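Local atomic coordinates of uncharacterized protein (Chondromyces crocatus, PDB entry 6I86), a protein that is of unknown function but is encoded in the crocagin biosynthetic gene cluster and so probably takes part in producing this ribosomally derived peptide natural product. Residues 65-70 with 149-154; 4-9 with 108-113; 83-88 with 118-123; 20-25 with 88-93. All coordinates share one frame; numbering follows the deposited sequence. Where two conformers were deposited one is given.

Overall arrangement
Contacts 1, 2 and 3 share one mixed five-stranded sheet, and contacts 2 and 4 tie it to a second, antiparallel one. Contact 1 pairs two inner strands; its centre is about 8 Å from that of contact 2 and about 9 Å from that of contact 3. Contact 2 adds the outer strand 4-14, bonded to strand 60-69, while contact 3 holds the other outer strand, 82-90, against strand 115-123. Strand 82-90 continues into contact 4, which shares Ile88 with contact 3 although their centres lie about 15 Å apart. Contacts 2 and 4 touch through Val112 and Gly93. No active site is established; a glycerol, probably carried over from crystallisation, sits beside Arg121 in contact 3.

Contact 1 (65-70 with 149-154); sequences RCILRS and IITLWP
The guanidinium of Arg69 is joined to Thr151 by water 1, which lies in its plane at the edge, accepts from Arg69 NH2 (2.9 Å) and is also hydrogen-bonded to Thr151 OG1 (2.8 Å). Ile67 CG2 lies over one face of the group, offset toward the rim. A bend at chi3 (-79°) follows NE, which lies 4.0 Å from Thr151 CG2, the same methyl that touches Arg69 CB. Arg69 NH1 has a separate partner, Ala2 O. Another flat group, the Trp153 indole, turns away from strand 65-69 toward Arg118 and Leu120; what it brings to this contact is its CB, close against Arg69 O at 3.1 Å.

On the face that carries Ile67 and Thr151, Ile67 CD1 meets Ile149 CG2 at 3.8 Å, the two side chains crossing obliquely. Arg65 flanks Ile149 there, its charge paired with Glu9. On the other face Leu68 and Leu152 are paired, their nearest side-chain atoms, CD1 and CB, 4.3 Å apart.

The backbones are zipped by four hydrogen bonds, all 2.8 Å long: Ile150 N to Arg65 O, Ile67 N to Ile150 O, Leu152 N to Ile67 O, and Arg69 N to Leu152 O. Ile67 thus gives its N-H to one residue and its carbonyl to the residue two further on. This is the regular ladder of a parallel strand pair, here twisted by -20° and set inside a mixed sheet with antiparallel neighbours, strands 4-14 and 115-123.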
loop_
_atom_site.group_PDB
_atom_site.type_symbol
_atom_site.label_atom_id
_atom_site.label_comp_id
_atom_site.label_asym_id
_atom_site.label_seq_id
_atom_site.Cartn_x
_atom_site.Cartn_y
_atom_site.Cartn_z
ATOM N N ARG A 65 -1.912 -2.120 7.170
ATOM C CA ARG A 65 -3.347 -1.959 7.349
ATOM C C ARG A 65 -3.851 -0.894 6.387
ATOM O O ARG A 65 -3.268 0.190 6.290
ATOM C CB ARG A 65 -3.674 -1.567 8.790
ATOM C CG ARG A 65 -5.151 -1.310 9.036
ATOM C CD ARG A 65 -5.415 -0.986 10.498
ATOM N NE ARG A 65 -4.952 -2.050 11.386
ATOM C CZ ARG A 65 -4.592 -1.861 12.651
ATOM N NH1 ARG A 65 -4.644 -0.646 13.179
ATOM N NH2 ARG A 65 -4.183 -2.883 13.387
ATOM N N CYS A 66 -4.908 -1.219 5.646
ATOM C CA CYS A 66 -5.532 -0.286 4.718
ATOM C C CYS A 66 -6.944 0.015 5.192
ATOM O O CYS A 66 -7.701 -0.902 5.528
ATOM C CB CYS A 66 -5.561 -0.849 3.298
ATOM S SG CYS A 66 -6.099 0.343 2.050
ATOM N N ILE A 67 -7.296 1.297 5.220
ATOM C CA ILE A 67 -8.575 1.754 5.742
ATOM C C ILE A 67 -9.228 2.674 4.722
ATOM O O ILE A 67 -8.600 3.627 4.246
ATOM C CB ILE A 67 -8.406 2.489 7.086
ATOM C CG1 ILE A 67 -7.738 1.581 8.120
ATOM C CG2 ILE A 67 -9.747 3.006 7.592
ATOM C CD1 ILE A 67 -7.208 2.326 9.319
ATOM N N LEU A 68 -10.481 2.385 4.386
ATOM C CA LEU A 68 -11.348 3.367 3.755
ATOM C C LEU A 68 -12.064 4.116 4.871
ATOM O O LEU A 68 -12.746 3.499 5.699
ATOM C CB LEU A 68 -12.351 2.708 2.811
ATOM C CG LEU A 68 -13.416 3.654 2.250
ATOM C CD1 LEU A 68 -12.807 4.637 1.258
ATOM C CD2 LEU A 68 -14.556 2.879 1.609
ATOM N N ARG A 69 -11.882 5.431 4.913
ATOM C CA ARG A 69 -12.417 6.258 5.981
ATOM C C ARG A 69 -13.257 7.370 5.365
ATOM O O ARG A 69 -13.059 7.757 4.210
ATOM C CB ARG A 69 -11.285 6.836 6.849
ATOM C CG ARG A 69 -11.693 7.165 8.283
ATOM C CD ARG A 69 -10.527 7.749 9.079
ATOM N NE ARG A 69 -9.584 6.738 9.564
ATOM C CZ ARG A 69 -9.838 5.870 10.542
ATOM N NH1 ARG A 69 -11.008 5.881 11.165
ATOM N NH2 ARG A 69 -8.909 4.994 10.905
ATOM N N SER A 70 -14.218 7.874 6.141
ATOM C CA SER A 70 -15.102 8.913 5.625
ATOM C C SER A 70 -14.387 10.247 5.457
ATOM O O SER A 70 -14.853 11.093 4.687
ATOM C CB SER A 70 -16.313 9.093 6.540
ATOM O OG SER A 70 -15.943 9.710 7.760
ATOM N N ILE A 149 0.103 2.241 7.836
ATOM C CA ILE A 149 -1.341 2.338 7.663
ATOM C C ILE A 149 -1.615 3.231 6.463
ATOM O O ILE A 149 -1.132 4.369 6.408
ATOM C CB ILE A 149 -2.042 2.887 8.921
ATOM C CG1 ILE A 149 -1.731 2.012 10.139
ATOM C CG2 ILE A 149 -3.547 2.960 8.699
ATOM C CD1 ILE A 149 -2.406 2.475 11.415
ATOM N N ILE A 150 -2.384 2.718 5.507
ATOM C CA ILE A 150 -2.773 3.455 4.309
ATOM C C ILE A 150 -4.253 3.782 4.430
ATOM O O ILE A 150 -5.093 2.876 4.472
ATOM C CB ILE A 150 -2.491 2.653 3.029
ATOM C CG1 ILE A 150 -1.058 2.124 3.045
ATOM C CG2 ILE A 150 -2.718 3.520 1.804
ATOM C CD1 ILE A 150 -0.028 3.210 3.260
ATOM N N THR A 151 -4.576 5.070 4.479
ATOM C CA THR A 151 -5.950 5.512 4.668
ATOM C C THR A 151 -6.431 6.252 3.429
ATOM O O THR A 151 -5.763 7.173 2.948
ATOM C CB THR A 151 -6.085 6.412 5.897
ATOM O OG1 THR A 151 -5.558 5.735 7.044
ATOM C CG2 THR A 151 -7.550 6.744 6.148
ATOM N N LEU A 152 -7.590 5.846 2.922
ATOM C CA LEU A 152 -8.223 6.478 1.777
ATOM C C LEU A 152 -9.481 7.203 2.230
ATOM O O LEU A 152 -10.199 6.724 3.113
ATOM C CB LEU A 152 -8.589 5.443 0.705
ATOM C CG LEU A 152 -7.545 4.872 -0.259
ATOM C CD1 LEU A 152 -6.428 4.129 0.465
ATOM C CD2 LEU A 152 -8.225 3.960 -1.275
ATOM N N TRP A 153 -9.745 8.359 1.628
ATOM C CA TRP A 153 -11.036 9.011 1.782
ATOM C C TRP A 153 -11.311 9.818 0.524
ATOM O O TRP A 153 -10.366 10.220 -0.168
ATOM C CB TRP A 153 -11.106 9.889 3.049
ATOM C CG TRP A 153 -10.189 11.073 3.137
ATOM C CD1 TRP A 153 -10.486 12.361 2.805
ATOM C CD2 TRP A 153 -8.850 11.088 3.645
ATOM N NE1 TRP A 153 -9.407 13.174 3.051
ATOM C CE2 TRP A 153 -8.388 12.417 3.567
ATOM C CE3 TRP A 153 -7.991 10.103 4.144
ATOM C CZ2 TRP A 153 -7.105 12.787 3.968
ATOM C CZ3 TRP A 153 -6.717 10.473 4.544
ATOM C CH2 TRP A 153 -6.286 11.803 4.455
ATOM N N PRO A 154 -12.582 10.041 0.181
ATOM C CA PRO A 154 -12.910 10.582 -1.145
ATOM C C PRO A 154 -12.247 11.927 -1.402
ATOM O O PRO A 154 -12.241 12.813 -0.546
ATOM C CB PRO A 154 -14.438 10.715 -1.106
ATOM C CG PRO A 154 -14.874 9.736 -0.071
ATOM C CD PRO A 154 -13.795 9.761 0.968
HETATM O O HOH W 1 -6.579 6.102 9.575
#

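Contact 2 (4-9 with 108-113)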
loop_
_atom_site.group_PDB
_atom_site.type_symbol
_atom_site.label_atom_id
_atom_site.label_comp_id
_atom_site.label_asym_id
_atom_site.label_seq_id
_atom_site.Cartn_x
_atom_site.Cartn_y
_atom_site.Cartn_z
ATOM N N ALA A 4 -14.194 4.853 10.184
ATOM C CA ALA A 4 -13.732 3.683 9.456
ATOM C C ALA A 4 -14.910 3.050 8.730
ATOM O O ALA A 4 -15.950 2.772 9.333
ATOM C CB ALA A 4 -13.090 2.678 10.412
ATOM N N GLU A 5 -14.758 2.857 7.426
ATOM C CA GLU A 5 -15.789 2.237 6.608
ATOM C C GLU A 5 -15.415 0.839 6.149
ATOM O O GLU A 5 -16.254 -0.064 6.193
ATOM C CB GLU A 5 -16.094 3.126 5.398
ATOM C CG GLU A 5 -16.587 4.519 5.790
ATOM C CD GLU A 5 -16.515 5.517 4.650
ATOM O OE1 GLU A 5 -15.515 5.497 3.901
ATOM O OE2 GLU A 5 -17.457 6.321 4.502
ATOM N N GLU A 6 -14.170 0.634 5.724
ATOM C CA GLU A 6 -13.653 -0.689 5.405
ATOM C C GLU A 6 -12.214 -0.782 5.887
ATOM O O GLU A 6 -11.456 0.187 5.802
ATOM C CB GLU A 6 -13.727 -0.991 3.903
ATOM C CG GLU A 6 -15.139 -0.926 3.340
ATOM C CD GLU A 6 -15.183 -1.129 1.842
ATOM O OE1 GLU A 6 -16.294 -1.080 1.273
ATOM O OE2 GLU A 6 -14.115 -1.347 1.235
ATOM N N VAL A 7 -11.848 -1.948 6.420
ATOM C CA VAL A 7 -10.513 -2.157 6.979
ATOM C C VAL A 7 -10.035 -3.553 6.600
ATOM O O VAL A 7 -10.782 -4.530 6.717
ATOM C CB VAL A 7 -10.483 -1.988 8.514
ATOM C CG1 VAL A 7 -9.057 -2.105 9.034
ATOM C CG2 VAL A 7 -11.093 -0.656 8.938
ATOM N N ALA A 8 -8.781 -3.646 6.155
ATOM C CA ALA A 8 -8.141 -4.932 5.921
ATOM C C ALA A 8 -6.639 -4.783 6.117
ATOM O O ALA A 8 -6.078 -3.691 5.993
ATOM C CB ALA A 8 -8.444 -5.479 4.520
ATOM N N GLU A 9 -5.992 -5.904 6.428
ATOM C CA GLU A 9 -4.549 -5.951 6.601
ATOM C C GLU A 9 -3.954 -7.005 5.681
ATOM O O GLU A 9 -4.552 -8.064 5.464
ATOM C CB GLU A 9 -4.153 -6.268 8.051
ATOM C CG GLU A 9 -4.563 -5.221 9.068
ATOM C CD GLU A 9 -4.242 -5.648 10.485
ATOM O OE1 GLU A 9 -3.528 -6.660 10.651
ATOM O OE2 GLU A 9 -4.702 -4.976 11.432
ATOM N N HIS A 108 -5.325 -8.921 -3.188
ATOM C CA HIS A 108 -6.499 -8.092 -2.954
ATOM C C HIS A 108 -6.408 -7.429 -1.587
ATOM O O HIS A 108 -6.170 -8.094 -0.574
ATOM C CB HIS A 108 -7.777 -8.920 -3.050
ATOM C CG HIS A 108 -9.023 -8.114 -2.856
ATOM N ND1 HIS A 108 -10.042 -8.502 -2.012
ATOM C CD2 HIS A 108 -9.410 -6.931 -3.392
ATOM C CE1 HIS A 108 -11.003 -7.597 -2.041
ATOM N NE2 HIS A 108 -10.645 -6.633 -2.871
ATOM N N VAL A 109 -6.599 -6.115 -1.561
ATOM C CA VAL A 109 -6.558 -5.329 -0.333
ATOM C C VAL A 109 -7.962 -4.952 0.119
ATOM O O VAL A 109 -8.423 -5.381 1.180
ATOM C CB VAL A 109 -5.676 -4.075 -0.512
ATOM C CG1 VAL A 109 -5.662 -3.278 0.763
ATOM C CG2 VAL A 109 -4.265 -4.458 -0.938
ATOM N N LEU A 110 -8.658 -4.146 -0.677
ATOM C CA LEU A 110 -10.018 -3.727 -0.397
ATOM C C LEU A 110 -10.725 -3.479 -1.720
ATOM O O LEU A 110 -10.093 -3.148 -2.726
ATOM C CB LEU A 110 -10.056 -2.454 0.465
ATOM C CG LEU A 110 -9.770 -2.530 1.966
ATOM C CD1 LEU A 110 -9.772 -1.136 2.585
ATOM C CD2 LEU A 110 -10.787 -3.422 2.659
ATOM N N THR A 111 -12.042 -3.649 -1.716
ATOM C CA THR A 111 -12.889 -3.198 -2.812
ATOM C C THR A 111 -13.712 -2.022 -2.311
ATOM O O THR A 111 -14.531 -2.175 -1.398
ATOM C CB THR A 111 -13.795 -4.313 -3.333
ATOM O OG1 THR A 111 -12.991 -5.326 -3.953
ATOM C CG2 THR A 111 -14.777 -3.758 -4.357
ATOM N N VAL A 112 -13.484 -0.853 -2.897
ATOM C CA VAL A 112 -14.131 0.384 -2.470
ATOM C C VAL A 112 -14.948 0.902 -3.648
ATOM O O VAL A 112 -14.822 0.361 -4.757
ATOM C CB VAL A 112 -13.089 1.410 -1.998
ATOM C CG1 VAL A 112 -12.338 0.880 -0.783
ATOM C CG2 VAL A 112 -12.130 1.745 -3.130
ATOM N N PRO A 113 -15.807 1.904 -3.472
ATOM C CA PRO A 113 -16.484 2.503 -4.628
ATOM C C PRO A 113 -15.476 3.072 -5.608
ATOM O O PRO A 113 -14.458 3.653 -5.201
ATOM C CB PRO A 113 -17.339 3.614 -4.001
ATOM C CG PRO A 113 -17.594 3.140 -2.618
ATOM C CD PRO A 113 -16.332 2.439 -2.200
#
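Ala8 and Val109 mark the nearest approach of two backbones that run antiparallel (177°) with axes 6.7 Å apart, and no clear hydrogen bond joins them, so side chains make the contact. Ala8 CB sits over Val109 O at 3.3 Å and also meets Leu110 CD2 at 3.6 Å. Leu110 reaches across with both methyls: CD2 lies between Ala8 CB and Glu6 CB, 4.0 Å from the latter, while CD1 touches Glu6 O at 3.9 Å.

Glu6 crosses farther along. Its CG stands anti to the carbonyl carbon (chi1 -59°), and the chain runs extended from there, carrying the carboxyl group over to the start of the loop. Glu6 OE2 comes to rest 2.8 Å from Thr111 O, a spacing consistent with a protonated acid, and 3.5 Å from Val112 CG1. Within strand 107-111, His108 NE2 and Thr111 OG1 share a hydrogen bond (2.9 Å).

Both strands carry a classic beta bulge: Glu5 and Glu6 face Leu68, and Val109 and Leu110 face Leu95. Each is an outermost strand, 4-14 of the mixed sheet and 107-111 of the antiparallel one, backed respectively by strands 60-69 and 94-99. The contact therefore joins the margins of two sheets, and Val109 and Val112 also pack on Cys66 and Leu68 of strand 60-69.

Contact 3 (83-88 with 118-123)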
loop_
_atom_site.group_PDB
_atom_site.type_symbol
_atom_site.label_atom_id
_atom_site.label_comp_id
_atom_site.label_asym_id
_atom_site.label_seq_id
_atom_site.Cartn_x
_atom_site.Cartn_y
_atom_site.Cartn_z
ATOM N N SER A 83 4.656 10.694 7.446
ATOM C CA SER A 83 3.269 10.814 7.017
ATOM C C SER A 83 3.255 11.632 5.738
ATOM O O SER A 83 3.774 12.752 5.717
ATOM C CB SER A 83 2.417 11.480 8.104
ATOM O OG SER A 83 1.118 11.790 7.633
ATOM N N GLU A 84 2.681 11.081 4.672
ATOM C CA GLU A 84 2.616 11.813 3.416
ATOM C C GLU A 84 1.221 11.698 2.827
ATOM O O GLU A 84 0.633 10.613 2.799
ATOM C CB GLU A 84 3.681 11.330 2.415
ATOM C CG GLU A 84 3.396 10.031 1.693
ATOM C CD GLU A 84 4.473 9.717 0.679
ATOM O OE1 GLU A 84 4.876 10.646 -0.055
ATOM O OE2 GLU A 84 4.917 8.554 0.614
ATOM N N LEU A 85 0.693 12.833 2.384
ATOM C CA LEU A 85 -0.626 12.903 1.776
ATOM C C LEU A 85 -0.472 12.808 0.265
ATOM O O LEU A 85 0.132 13.687 -0.360
ATOM C CB LEU A 85 -1.323 14.207 2.169
ATOM C CG LEU A 85 -2.845 14.301 2.040
ATOM C CD1 LEU A 85 -3.521 13.236 2.883
ATOM C CD2 LEU A 85 -3.334 15.691 2.436
ATOM N N VAL A 86 -0.999 11.736 -0.321
ATOM C CA VAL A 86 -1.016 11.590 -1.772
ATOM C C VAL A 86 -2.441 11.291 -2.210
ATOM O O VAL A 86 -3.401 11.650 -1.520
ATOM C CB VAL A 86 -0.043 10.494 -2.246
ATOM C CG1 VAL A 86 1.397 10.941 -2.044
ATOM C CG2 VAL A 86 -0.310 9.187 -1.512
ATOM N N SER A 87 -2.590 10.636 -3.355
ATOM C CA SER A 87 -3.911 10.329 -3.881
ATOM C C SER A 87 -3.806 9.104 -4.776
ATOM O O SER A 87 -2.714 8.687 -5.170
ATOM C CB SER A 87 -4.498 11.520 -4.647
ATOM O OG SER A 87 -3.673 11.876 -5.742
ATOM N N ILE A 88 -4.961 8.528 -5.092
ATOM C CA ILE A 88 -5.021 7.381 -5.989
ATOM C C ILE A 88 -6.354 7.405 -6.721
ATOM O O ILE A 88 -7.387 7.780 -6.157
ATOM C CB ILE A 88 -4.810 6.050 -5.231
ATOM C CG1 ILE A 88 -4.436 4.940 -6.215
ATOM C CG2 ILE A 88 -6.052 5.659 -4.433
ATOM C CD1 ILE A 88 -4.053 3.643 -5.550
ATOM N N ARG A 118 -8.179 10.726 -1.759
ATOM C CA ARG A 118 -7.001 11.168 -1.034
ATOM C C ARG A 118 -6.440 9.996 -0.239
ATOM O O ARG A 118 -7.180 9.138 0.251
ATOM C CB ARG A 118 -7.334 12.344 -0.115
ATOM C CG ARG A 118 -6.431 13.546 -0.338
ATOM C CD ARG A 118 -6.911 14.792 0.393
ATOM N NE ARG A 118 -8.075 15.410 -0.237
ATOM C CZ ARG A 118 -8.014 16.179 -1.320
ATOM N NH1 ARG A 118 -9.119 16.712 -1.825
ATOM N NH2 ARG A 118 -6.847 16.403 -1.911
ATOM N N VAL A 119 -5.117 9.939 -0.143
ATOM C CA VAL A 119 -4.433 8.799 0.453
ATOM C C VAL A 119 -3.421 9.320 1.457
ATOM O O VAL A 119 -2.572 10.151 1.114
ATOM C CB VAL A 119 -3.736 7.924 -0.603
ATOM C CG1 VAL A 119 -2.905 6.838 0.075
ATOM C CG2 VAL A 119 -4.760 7.307 -1.531
ATOM N N LEU A 120 -3.507 8.836 2.689
ATOM C CA LEU A 120 -2.509 9.121 3.706
ATOM C C LEU A 120 -1.650 7.880 3.896
ATOM O O LEU A 120 -2.158 6.819 4.272
ATOM C CB LEU A 120 -3.161 9.531 5.026
ATOM C CG LEU A 120 -2.177 9.926 6.128
ATOM C CD1 LEU A 120 -1.478 11.228 5.753
ATOM C CD2 LEU A 120 -2.897 10.069 7.464
ATOM N N ARG A 121 -0.357 8.011 3.622
ATOM C CA ARG A 121 0.614 6.973 3.935
ATOM C C ARG A 121 1.266 7.308 5.266
ATOM O O ARG A 121 2.000 8.296 5.369
ATOM C CB ARG A 121 1.682 6.846 2.851
ATOM C CG ARG A 121 2.838 5.945 3.274
ATOM C CD ARG A 121 3.961 5.931 2.255
ATOM N NE ARG A 121 4.922 7.010 2.449
ATOM C CZ ARG A 121 6.060 6.867 3.121
ATOM N NH1 ARG A 121 6.365 5.695 3.664
ATOM N NH2 ARG A 121 6.893 7.891 3.253
ATOM N N GLU A 122 0.996 6.491 6.277
ATOM C CA GLU A 122 1.661 6.580 7.569
ATOM C C GLU A 122 2.562 5.365 7.724
ATOM O O GLU A 122 2.118 4.232 7.510
ATOM C CB GLU A 122 0.648 6.636 8.711
ATOM C CG GLU A 122 -0.232 7.867 8.681
ATOM C CD GLU A 122 -1.271 7.869 9.781
ATOM O OE1 GLU A 122 -1.126 8.663 10.733
ATOM O OE2 GLU A 122 -2.234 7.076 9.691
ATOM N N TRP A 123 3.820 5.596 8.085
ATOM C CA TRP A 123 4.775 4.505 8.194
ATOM C C TRP A 123 5.641 4.696 9.427
ATOM O O TRP A 123 6.026 5.819 9.766
ATOM C CB TRP A 123 5.659 4.416 6.943
ATOM C CG TRP A 123 6.376 3.119 6.826
ATOM C CD1 TRP A 123 7.637 2.836 7.258
ATOM C CD2 TRP A 123 5.870 1.915 6.245
ATOM N NE1 TRP A 123 7.952 1.530 6.974
ATOM C CE2 TRP A 123 6.881 0.942 6.353
ATOM C CE3 TRP A 123 4.659 1.565 5.641
ATOM C CZ2 TRP A 123 6.719 -0.358 5.880
ATOM C CZ3 TRP A 123 4.499 0.278 5.174
ATOM C CH2 TRP A 123 5.523 -0.670 5.294
HETATM O O HOH W 2 0.215 10.844 10.553
#
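Arg121 crosses Glu84 at a slant, beginning at its CB, which packs on Glu84 CG at 3.8 Å. Its own CG continues anti to the backbone N (chi1 170°), and CD comes 3.2 Å from Glu84 OE2. Beyond CD the chain bends, and NE forms a salt bridge with OE2. The modelled separation of 2.4 Å from Arg121 NE to Glu84 OE2 is too short to be taken at face value; as modelled, the oxygen lies at the guanidinium edge, near its plane, with the carboxylate turned 72° from that plane. At the tip, Arg121 NH2 bonds a glycerol molecule.

The two residues form a hydrogen-bonded pair in an antiparallel ladder joining strand 82-90, the outermost of the mixed sheet on this side, to strand 115-123. Val86 and Val119 form the next such pair. There Val86 N bonds Val119 O at 2.7 Å, whereas Val119 N reaches Val86 O from well above the carbonyl plane.

On the sheet face that carries Glu84 and Arg121, Val119 packs against Val86 and Ile88: its CG2 meets Ile88 CG2 at 3.6 Å, and its CB lies 3.8 Å from Val86 CG2. On the other face Leu85 and Leu120 cross at about a right angle, their CD1 atoms 4.1 Å apart. Water 2 donates to Glu122 OE1, which also accepts from Met77 N, and bonds Ser83 OG only weakly.

Contact 4 (20-25 with 88-93)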
loop_
_atom_site.group_PDB
_atom_site.type_symbol
_atom_site.label_atom_id
_atom_site.label_comp_id
_atom_site.label_asym_id
_atom_site.label_seq_id
_atom_site.Cartn_x
_atom_site.Cartn_y
_atom_site.Cartn_z
ATOM N N PHE A 20 0.604 -0.180 -4.503
ATOM C CA PHE A 20 -0.846 -0.248 -4.399
ATOM C C PHE A 20 -1.461 0.364 -5.648
ATOM O O PHE A 20 -1.035 1.432 -6.089
ATOM C CB PHE A 20 -1.361 0.507 -3.170
ATOM C CG PHE A 20 -1.244 -0.256 -1.886
ATOM C CD1 PHE A 20 -0.229 -1.174 -1.692
ATOM C CD2 PHE A 20 -2.159 -0.055 -0.872
ATOM C CE1 PHE A 20 -0.129 -1.874 -0.508
ATOM C CE2 PHE A 20 -2.061 -0.750 0.308
ATOM C CZ PHE A 20 -1.046 -1.661 0.494
ATOM N N PHE A 21 -2.472 -0.300 -6.206
ATOM C CA PHE A 21 -3.051 0.171 -7.458
ATOM C C PHE A 21 -4.393 -0.505 -7.692
ATOM O O PHE A 21 -4.723 -1.516 -7.063
ATOM C CB PHE A 21 -2.114 -0.095 -8.644
ATOM C CG PHE A 21 -1.486 -1.462 -8.622
ATOM C CD1 PHE A 21 -2.105 -2.538 -9.242
ATOM C CD2 PHE A 21 -0.280 -1.674 -7.971
ATOM C CE1 PHE A 21 -1.522 -3.796 -9.220
ATOM C CE2 PHE A 21 0.300 -2.933 -7.939
ATOM C CZ PHE A 21 -0.322 -3.993 -8.564
ATOM N N ASP A 22 -5.160 0.071 -8.614
ATOM C CA ASP A 22 -6.403 -0.548 -9.050
ATOM C C ASP A 22 -6.098 -1.823 -9.822
ATOM O O ASP A 22 -5.092 -1.914 -10.530
ATOM C CB ASP A 22 -7.204 0.422 -9.916
ATOM C CG ASP A 22 -8.619 -0.055 -10.175
ATOM O OD1 ASP A 22 -8.803 -0.917 -11.058
ATOM O OD2 ASP A 22 -9.548 0.430 -9.496
ATOM N N ALA A 23 -6.980 -2.816 -9.680
ATOM C CA ALA A 23 -6.749 -4.106 -10.320
ATOM C C ALA A 23 -6.686 -3.982 -11.837
ATOM O O ALA A 23 -6.051 -4.811 -12.500
ATOM C CB ALA A 23 -7.842 -5.092 -9.914
ATOM N N SER A 24 -7.332 -2.966 -12.401
ATOM C CA SER A 24 -7.338 -2.739 -13.840
ATOM C C SER A 24 -6.116 -1.971 -14.327
ATOM O O SER A 24 -5.967 -1.780 -15.538
ATOM C CB SER A 24 -8.611 -1.989 -14.247
ATOM O OG SER A 24 -8.613 -0.671 -13.726
ATOM N N CYS A 25 -5.244 -1.528 -13.420
ATOM C CA CYS A 25 -4.064 -0.774 -13.823
ATOM C C CYS A 25 -3.144 -1.641 -14.676
ATOM O O CYS A 25 -3.062 -2.859 -14.493
ATOM C CB CYS A 25 -3.316 -0.258 -12.592
ATOM S SG CYS A 25 -1.907 0.818 -12.963
ATOM N N ILE A 88 -4.961 8.528 -5.092
ATOM C CA ILE A 88 -5.021 7.381 -5.989
ATOM C C ILE A 88 -6.354 7.405 -6.721
ATOM O O ILE A 88 -7.387 7.780 -6.157
ATOM C CB ILE A 88 -4.810 6.050 -5.231
ATOM C CG1 ILE A 88 -4.436 4.940 -6.215
ATOM C CG2 ILE A 88 -6.052 5.659 -4.433
ATOM C CD1 ILE A 88 -4.053 3.643 -5.550
ATOM N N VAL A 89 -6.314 7.025 -7.996
ATOM C CA VAL A 89 -7.506 6.851 -8.817
ATOM C C VAL A 89 -7.766 5.358 -8.951
ATOM O O VAL A 89 -6.863 4.591 -9.308
ATOM C CB VAL A 89 -7.339 7.505 -10.198
ATOM C CG1 VAL A 89 -8.583 7.285 -11.048
ATOM C CG2 VAL A 89 -7.050 8.988 -10.049
ATOM N N LEU A 90 -8.999 4.943 -8.663
ATOM C CA LEU A 90 -9.392 3.535 -8.692
ATOM C C LEU A 90 -10.577 3.381 -9.634
ATOM O O LEU A 90 -11.740 3.457 -9.203
ATOM C CB LEU A 90 -9.726 3.034 -7.289
ATOM C CG LEU A 90 -8.580 3.090 -6.277
ATOM C CD1 LEU A 90 -9.086 2.804 -4.871
ATOM C CD2 LEU A 90 -7.468 2.121 -6.655
ATOM N N PRO A 91 -10.332 3.159 -10.927
ATOM C CA PRO A 91 -11.448 3.093 -11.886
ATOM C C PRO A 91 -12.419 1.953 -11.629
ATOM O O PRO A 91 -13.605 2.081 -11.960
ATOM C CB PRO A 91 -10.735 2.935 -13.237
ATOM C CG PRO A 91 -9.351 3.461 -13.003
ATOM C CD PRO A 91 -9.019 3.113 -11.591
ATOM N N SER A 92 -11.960 0.841 -11.053
ATOM C CA SER A 92 -12.837 -0.273 -10.718
ATOM C C SER A 92 -13.127 -0.382 -9.229
ATOM O O SER A 92 -14.031 -1.134 -8.845
ATOM C CB SER A 92 -12.232 -1.600 -11.208
ATOM O OG SER A 92 -11.144 -1.998 -10.393
ATOM N N GLY A 93 -12.395 0.342 -8.386
ATOM C CA GLY A 93 -12.553 0.232 -6.954
ATOM C C GLY A 93 -11.848 -0.945 -6.320
ATOM O O GLY A 93 -11.852 -1.055 -5.087
HETATM O O HOH W 3 -4.962 2.749 -10.153
#
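Phe20 meets strand 82-90 through its carbonyl: Ile88 CD1 lies 3.8 Å from Phe20 O and also touches Phe21 CA. The side chain of Phe21 packs on Val96 and Cys98 of strand 94-99. Strand 17-22 then ends in an Asx turn at Asp22, set within a type I beta turn from Asp22 to Cys25.

Asp22 N bonds water 3, which passes the link on to Val89 O. With CG anti to the backbone N (chi1 -169°), the carboxylate enters the Leu90-Gly93 bend, and CB rests on Leu90 CD2 at 3.7 Å. OD1 accepts three hydrogen bonds: Ser24 N on its anti side (2.9 Å), Ser24 OG from above the carboxylate plane, and Ser92 OG on the syn side (2.7 Å). Such a cluster of donors would probably stabilise a negative charge. Ala23 continues the turn, its carbonyl bonded to Asn28, and Cys25 closes it through its N, bonded to Asp22 O.

The remaining oxygen, Asp22 OD2, takes Ser92 N at 2.9 Å on its syn side, 35° out of the carboxylate plane, and Gly93 N weakly at 3.1 Å, while Pro91 CD packs 3.4 Å from that same OD2.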